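Local coordinates for protein succinate-semialdehyde dehydrogenase (NAD(P)(+)) (Marinobacter aquaeolei, PDB 3RH9) that probably oxidises succinate semialdehyde to succinate with NAD+ or NADP+ as the electron acceptor, as a member of the aldehyde dehydrogenase family, at residues R343-A357 / T373-E387. Sequence-based numbering, arbitrary orientation.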
loop_
_atom_site.group_PDB
_atom_site.type_symbol
_atom_site.label_atom_id
_atom_site.label_comp_id
_atom_site.label_asym_id
_atom_site.label_seq_id
_atom_site.Cartn_x
_atom_site.Cartn_y
_atom_site.Cartn_z
ATOM N N ARG A 343 5.519 -30.209 18.596
ATOM C CA ARG A 343 5.598 -30.925 17.333
ATOM C C ARG A 343 6.859 -30.611 16.507
ATOM O O ARG A 343 7.405 -31.496 15.844
ATOM C CB ARG A 343 4.327 -30.677 16.515
ATOM C CG ARG A 343 4.431 -31.181 15.115
ATOM C CD ARG A 343 3.158 -31.021 14.340
ATOM N NE ARG A 343 2.808 -29.634 14.035
ATOM C CZ ARG A 343 3.411 -28.878 13.118
ATOM N NH1 ARG A 343 4.441 -29.341 12.427
ATOM N NH2 ARG A 343 2.988 -27.635 12.905
ATOM N N HIS A 344 7.311 -29.356 16.554
ATOM C CA HIS A 344 8.561 -28.941 15.912
ATOM C C HIS A 344 9.741 -29.500 16.647
ATOM O O HIS A 344 10.784 -29.747 16.052
ATOM C CB HIS A 344 8.710 -27.421 15.889
ATOM C CG HIS A 344 7.854 -26.746 14.868
ATOM N ND1 HIS A 344 8.094 -25.464 14.428
ATOM C CD2 HIS A 344 6.762 -27.178 14.195
ATOM C CE1 HIS A 344 7.182 -25.131 13.533
ATOM N NE2 HIS A 344 6.363 -26.153 13.373
ATOM N N LEU A 345 9.611 -29.668 17.953
ATOM C CA LEU A 345 10.704 -30.298 18.677
ATOM C C LEU A 345 10.797 -31.785 18.281
ATOM O O LEU A 345 11.829 -32.266 17.836
ATOM C CB LEU A 345 10.524 -30.125 20.175
ATOM C CG LEU A 345 11.748 -30.549 20.980
ATOM C CD1 LEU A 345 12.986 -29.825 20.495
ATOM C CD2 LEU A 345 11.506 -30.307 22.455
ATOM N N GLN A 346 9.690 -32.496 18.407
ATOM C CA GLN A 346 9.632 -33.873 17.981
ATOM C C GLN A 346 10.161 -34.069 16.556
ATOM O O GLN A 346 10.932 -34.999 16.281
ATOM C CB GLN A 346 8.196 -34.384 18.075
ATOM C CG GLN A 346 8.122 -35.889 18.089
ATOM C CD GLN A 346 8.864 -36.481 19.275
ATOM O OE1 GLN A 346 8.463 -36.305 20.439
ATOM N NE2 GLN A 346 9.956 -37.179 18.991
ATOM N N ASP A 347 9.721 -33.207 15.646
ATOM C CA ASP A 347 10.037 -33.379 14.237
ATOM C C ASP A 347 11.531 -33.254 14.024
ATOM O O ASP A 347 12.124 -34.021 13.273
ATOM C CB ASP A 347 9.313 -32.342 13.398
ATOM C CG ASP A 347 9.704 -32.400 11.940
ATOM O OD1 ASP A 347 9.293 -33.351 11.235
ATOM O OD2 ASP A 347 10.414 -31.477 11.491
ATOM N N ALA A 348 12.138 -32.286 14.699
ATOM C CA ALA A 348 13.565 -32.073 14.592
ATOM C C ALA A 348 14.358 -33.302 15.048
ATOM O O ALA A 348 15.318 -33.720 14.388
ATOM C CB ALA A 348 13.971 -30.855 15.395
ATOM N N LEU A 349 13.971 -33.861 16.190
ATOM C CA LEU A 349 14.684 -34.997 16.744
ATOM C C LEU A 349 14.400 -36.262 15.936
ATOM O O LEU A 349 15.294 -37.100 15.769
ATOM C CB LEU A 349 14.343 -35.204 18.224
ATOM C CG LEU A 349 14.739 -34.079 19.180
ATOM C CD1 LEU A 349 14.174 -34.359 20.551
ATOM C CD2 LEU A 349 16.228 -33.918 19.262
ATOM N N ASP A 350 13.171 -36.399 15.434
ATOM C CA ASP A 350 12.841 -37.554 14.610
ATOM C C ASP A 350 13.705 -37.575 13.366
ATOM O O ASP A 350 13.984 -38.645 12.830
ATOM C CB ASP A 350 11.373 -37.579 14.203
ATOM C CG ASP A 350 10.440 -37.857 15.375
ATOM O OD1 ASP A 350 10.949 -38.207 16.476
ATOM O OD2 ASP A 350 9.197 -37.717 15.178
ATOM N N LYS A 351 14.147 -36.405 12.914
ATOM C CA LYS A 351 14.925 -36.334 11.690
ATOM C C LYS A 351 16.429 -36.155 11.913
ATOM O O LYS A 351 17.179 -35.908 10.964
ATOM C CB LYS A 351 14.411 -35.212 10.803
ATOM C CG LYS A 351 13.005 -35.377 10.280
ATOM C CD LYS A 351 12.623 -34.092 9.583
ATOM C CE LYS A 351 11.119 -33.922 9.416
ATOM N NZ LYS A 351 10.618 -34.391 8.106
ATOM N N GLY A 352 16.877 -36.264 13.157
ATOM C CA GLY A 352 18.304 -36.271 13.429
ATOM C C GLY A 352 18.875 -35.161 14.289
ATOM O O GLY A 352 20.006 -35.246 14.738
ATOM N N ALA A 353 18.103 -34.111 14.523
ATOM C CA ALA A 353 18.620 -32.965 15.255
ATOM C C ALA A 353 19.050 -33.401 16.651
ATOM O O ALA A 353 18.458 -34.304 17.229
ATOM C CB ALA A 353 17.564 -31.861 15.332
ATOM N N SER A 354 20.081 -32.762 17.185
ATOM C CA SER A 354 20.567 -33.098 18.518
ATOM C C SER A 354 20.018 -32.162 19.581
ATOM O O SER A 354 19.878 -30.963 19.368
ATOM C CB SER A 354 22.093 -33.070 18.560
ATOM O OG SER A 354 22.616 -34.251 17.993
ATOM N N LEU A 355 19.733 -32.725 20.741
ATOM C CA LEU A 355 19.179 -31.967 21.832
ATOM C C LEU A 355 20.295 -31.401 22.697
ATOM O O LEU A 355 20.735 -32.039 23.645
ATOM C CB LEU A 355 18.297 -32.878 22.665
ATOM C CG LEU A 355 17.116 -32.158 23.295
ATOM C CD1 LEU A 355 16.663 -32.888 24.557
ATOM C CD2 LEU A 355 17.521 -30.735 23.599
ATOM N N VAL A 356 20.740 -30.192 22.375
ATOM C CA VAL A 356 21.800 -29.522 23.127
ATOM C C VAL A 356 21.321 -29.051 24.507
ATOM O O VAL A 356 22.056 -29.114 25.484
ATOM C CB VAL A 356 22.381 -28.331 22.316
ATOM C CG1 VAL A 356 23.447 -27.584 23.110
ATOM C CG2 VAL A 356 22.965 -28.833 21.003
ATOM N N ALA A 357 20.079 -28.599 24.597
ATOM C CA ALA A 357 19.570 -28.102 25.862
ATOM C C ALA A 357 18.054 -28.144 25.897
ATOM O O ALA A 357 17.400 -27.898 24.892
ATOM C CB ALA A 357 20.065 -26.694 26.097
ATOM N N THR A 373 14.804 -24.411 24.913
ATOM C CA THR A 373 15.385 -25.591 24.290
ATOM C C THR A 373 16.284 -25.230 23.125
ATOM O O THR A 373 16.058 -24.234 22.436
ATOM C CB THR A 373 14.291 -26.507 23.743
ATOM O OG1 THR A 373 13.378 -26.840 24.792
ATOM C CG2 THR A 373 14.894 -27.769 23.203
ATOM N N VAL A 374 17.296 -26.059 22.891
ATOM C CA VAL A 374 18.258 -25.808 21.825
ATOM C C VAL A 374 18.582 -27.076 21.038
ATOM O O VAL A 374 19.152 -28.026 21.581
ATOM C CB VAL A 374 19.579 -25.273 22.396
ATOM C CG1 VAL A 374 20.639 -25.317 21.338
ATOM C CG2 VAL A 374 19.412 -23.862 22.942
ATOM N N VAL A 375 18.241 -27.105 19.759
ATOM C CA VAL A 375 18.588 -28.273 18.968
ATOM C C VAL A 375 19.605 -27.941 17.894
ATOM O O VAL A 375 19.573 -26.860 17.307
ATOM C CB VAL A 375 17.354 -28.962 18.330
ATOM C CG1 VAL A 375 16.430 -29.466 19.401
ATOM C CG2 VAL A 375 16.632 -28.018 17.370
ATOM N N GLN A 376 20.502 -28.886 17.636
ATOM C CA GLN A 376 21.493 -28.710 16.595
ATOM C C GLN A 376 21.311 -29.760 15.505
ATOM O O GLN A 376 20.777 -30.836 15.745
ATOM C CB GLN A 376 22.900 -28.764 17.181
ATOM C CG GLN A 376 23.912 -28.051 16.304
ATOM C CD GLN A 376 25.209 -27.696 17.023
ATOM O OE1 GLN A 376 25.339 -27.861 18.247
ATOM N NE2 GLN A 376 26.181 -27.196 16.256
ATOM N N GLY A 377 21.728 -29.423 14.297
ATOM C CA GLY A 377 21.637 -30.343 13.180
ATOM C C GLY A 377 20.385 -30.178 12.341
ATOM O O GLY A 377 19.874 -31.153 11.786
ATOM N N VAL A 378 19.888 -28.949 12.241
ATOM C CA VAL A 378 18.617 -28.695 11.579
ATOM C C VAL A 378 18.773 -28.295 10.116
ATOM O O VAL A 378 19.606 -27.448 9.800
ATOM C CB VAL A 378 17.872 -27.575 12.294
ATOM C CG1 VAL A 378 16.781 -27.004 11.394
ATOM C CG2 VAL A 378 17.309 -28.091 13.599
ATOM N N ASP A 379 17.966 -28.887 9.231
ATOM C CA ASP A 379 18.012 -28.538 7.805
ATOM C C ASP A 379 16.648 -28.168 7.239
ATOM O O ASP A 379 15.649 -28.240 7.938
ATOM C CB ASP A 379 18.657 -29.652 6.965
ATOM C CG ASP A 379 17.837 -30.940 6.949
ATOM O OD1 ASP A 379 17.132 -31.184 5.949
ATOM O OD2 ASP A 379 17.906 -31.715 7.930
ATOM N N ARG A 380 16.609 -27.784 5.970
ATOM C CA ARG A 380 15.375 -27.312 5.348
ATOM C C ARG A 380 14.240 -28.333 5.349
ATOM O O ARG A 380 13.100 -27.980 5.057
ATOM C CB ARG A 380 15.631 -26.812 3.920
ATOM C CG ARG A 380 16.170 -27.882 2.956
ATOM C CD ARG A 380 16.133 -27.392 1.519
ATOM N NE ARG A 380 14.757 -27.083 1.124
ATOM C CZ ARG A 380 14.415 -26.149 0.235
ATOM N NH1 ARG A 380 15.349 -25.423 -0.363
ATOM N NH2 ARG A 380 13.134 -25.929 -0.052
ATOM N N GLU A 381 14.544 -29.583 5.690
ATOM C CA GLU A 381 13.543 -30.662 5.682
ATOM C C GLU A 381 12.684 -30.634 6.932
ATOM O O GLU A 381 11.725 -31.392 7.063
ATOM C CB GLU A 381 14.199 -32.057 5.602
ATOM C CG GLU A 381 15.111 -32.325 4.385
ATOM C CD GLU A 381 14.513 -31.887 3.048
ATOM O OE1 GLU A 381 13.267 -31.966 2.880
ATOM O OE2 GLU A 381 15.300 -31.463 2.161
HETATM N N MSE A 382 13.044 -29.770 7.866
HETATM C CA MSE A 382 12.396 -29.807 9.158
HETATM C C MSE A 382 11.356 -28.722 9.333
HETATM O O MSE A 382 11.551 -27.574 8.917
HETATM C CB MSE A 382 13.455 -29.738 10.234
HETATM C CG MSE A 382 14.623 -30.597 9.851
HETATM SE SE MSE A 382 15.790 -30.956 11.329
HETATM C CE MSE A 382 16.915 -32.303 10.451
ATOM N N CYS A 383 10.249 -29.112 9.953
ATOM C CA CYS A 383 9.111 -28.233 10.164
ATOM C C CYS A 383 9.476 -26.873 10.715
ATOM O O CYS A 383 8.986 -25.847 10.229
ATOM C CB CYS A 383 8.138 -28.890 11.122
ATOM S SG CYS A 383 7.407 -30.286 10.372
ATOM N N CYS A 384 10.307 -26.871 11.752
ATOM C CA CYS A 384 10.625 -25.644 12.458
ATOM C C CYS A 384 11.418 -24.725 11.542
ATOM O O CYS A 384 11.533 -23.532 11.793
ATOM C CB CYS A 384 11.386 -25.943 13.752
ATOM S SG CYS A 384 13.037 -26.665 13.528
ATOM N N TYR A 385 11.951 -25.294 10.468
ATOM C CA TYR A 385 12.685 -24.532 9.475
ATOM C C TYR A 385 11.701 -23.992 8.460
ATOM O O TYR A 385 11.897 -22.922 7.912
ATOM C CB TYR A 385 13.690 -25.436 8.776
ATOM C CG TYR A 385 14.606 -24.748 7.785
ATOM C CD1 TYR A 385 14.165 -24.416 6.511
ATOM C CD2 TYR A 385 15.926 -24.459 8.118
ATOM C CE1 TYR A 385 15.008 -23.800 5.600
ATOM C CE2 TYR A 385 16.781 -23.848 7.219
ATOM C CZ TYR A 385 16.324 -23.519 5.954
ATOM O OH TYR A 385 17.182 -22.904 5.046
ATOM N N GLN A 386 10.646 -24.747 8.200
ATOM C CA GLN A 386 9.678 -24.365 7.193
ATOM C C GLN A 386 8.586 -23.445 7.763
ATOM O O GLN A 386 8.043 -22.590 7.063
ATOM C CB GLN A 386 9.052 -25.610 6.585
ATOM C CG GLN A 386 10.014 -26.461 5.811
ATOM C CD GLN A 386 9.551 -27.905 5.712
ATOM O OE1 GLN A 386 10.189 -28.732 5.052
ATOM N NE2 GLN A 386 8.440 -28.221 6.380
ATOM N N GLU A 387 8.280 -23.626 9.043
ATOM C CA GLU A 387 7.210 -22.897 9.698
ATOM C C GLU A 387 7.801 -22.009 10.775
ATOM O O GLU A 387 8.893 -22.257 11.253
ATOM C CB GLU A 387 6.246 -23.873 10.365
ATOM C CG GLU A 387 5.948 -25.121 9.558
ATOM C CD GLU A 387 5.001 -26.075 10.282
ATOM O OE1 GLU A 387 4.319 -25.638 11.233
ATOM O OE2 GLU A 387 4.938 -27.264 9.901
HETATM O O HOH W 1 11.151 -29.390 13.051
#
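Arg343 and His344 both grip the carboxylate of Glu387. Arg343 NH2 forms a salt bridge to Glu387 OE1 at 2.9 Å, in the guanidinium plane and on the syn lone pair. The bond from Arg343 NH1 to Glu387 OE2 is weak. His344 NE2 gives a second hydrogen bond to Glu387 OE1, 3.0 Å away. This donor comes from above the carboxylate plane, while OE1 lies in the plane of the imidazole. The two planes are 87° apart. His344 ND1 is hydrogen-bonded to Thr389, so both ring nitrogens are held. Cys383 CB makes a CH-pi contact over one face of the ring.

One turn further along, Asp347 OD2 accepts from the backbone N of Cys383 at 2.8 Å. The helix 383-386 starts there, with selenomethionine Met382 at its N-cap position. Asp347 CG lies anti to the backbone N (chi1 175°), which lets the Cys383 N-H reach OD2 from above the carboxylate plane. A water links His344 O, Asp347 OD2 and Cys384 N.

Backbone bonds join the strands 354-357 and 373-376 as an antiparallel pair. Ser354 and Gln376 exchange two hydrogen bonds. Val356 and Ala357 both face Val374, a classic beta bulge.

Apolar side chains pack between helix 343-350 and strand 373-376. Leu345 CD1 meets Val375 CG1 at 3.6 Å. Ala348 CB and Ala353 CB touch Val375 as well, and Met382 SE lies 4.5 Å from both Ala348 CB and Ala353 CB. A Schellman motif at Gly352 ends the helix and turns the chain into strand 354-357.

Strand 354-357 is an edge strand of the chain's seven-stranded mixed sheet. Strand 373-376 lies between it and the parallel strand 393-399. Helix 335-350 covers one face, with His344 and Leu345 on Leu393. Helix 303-316 packs against Val356, Ala357 and Val374 on the other.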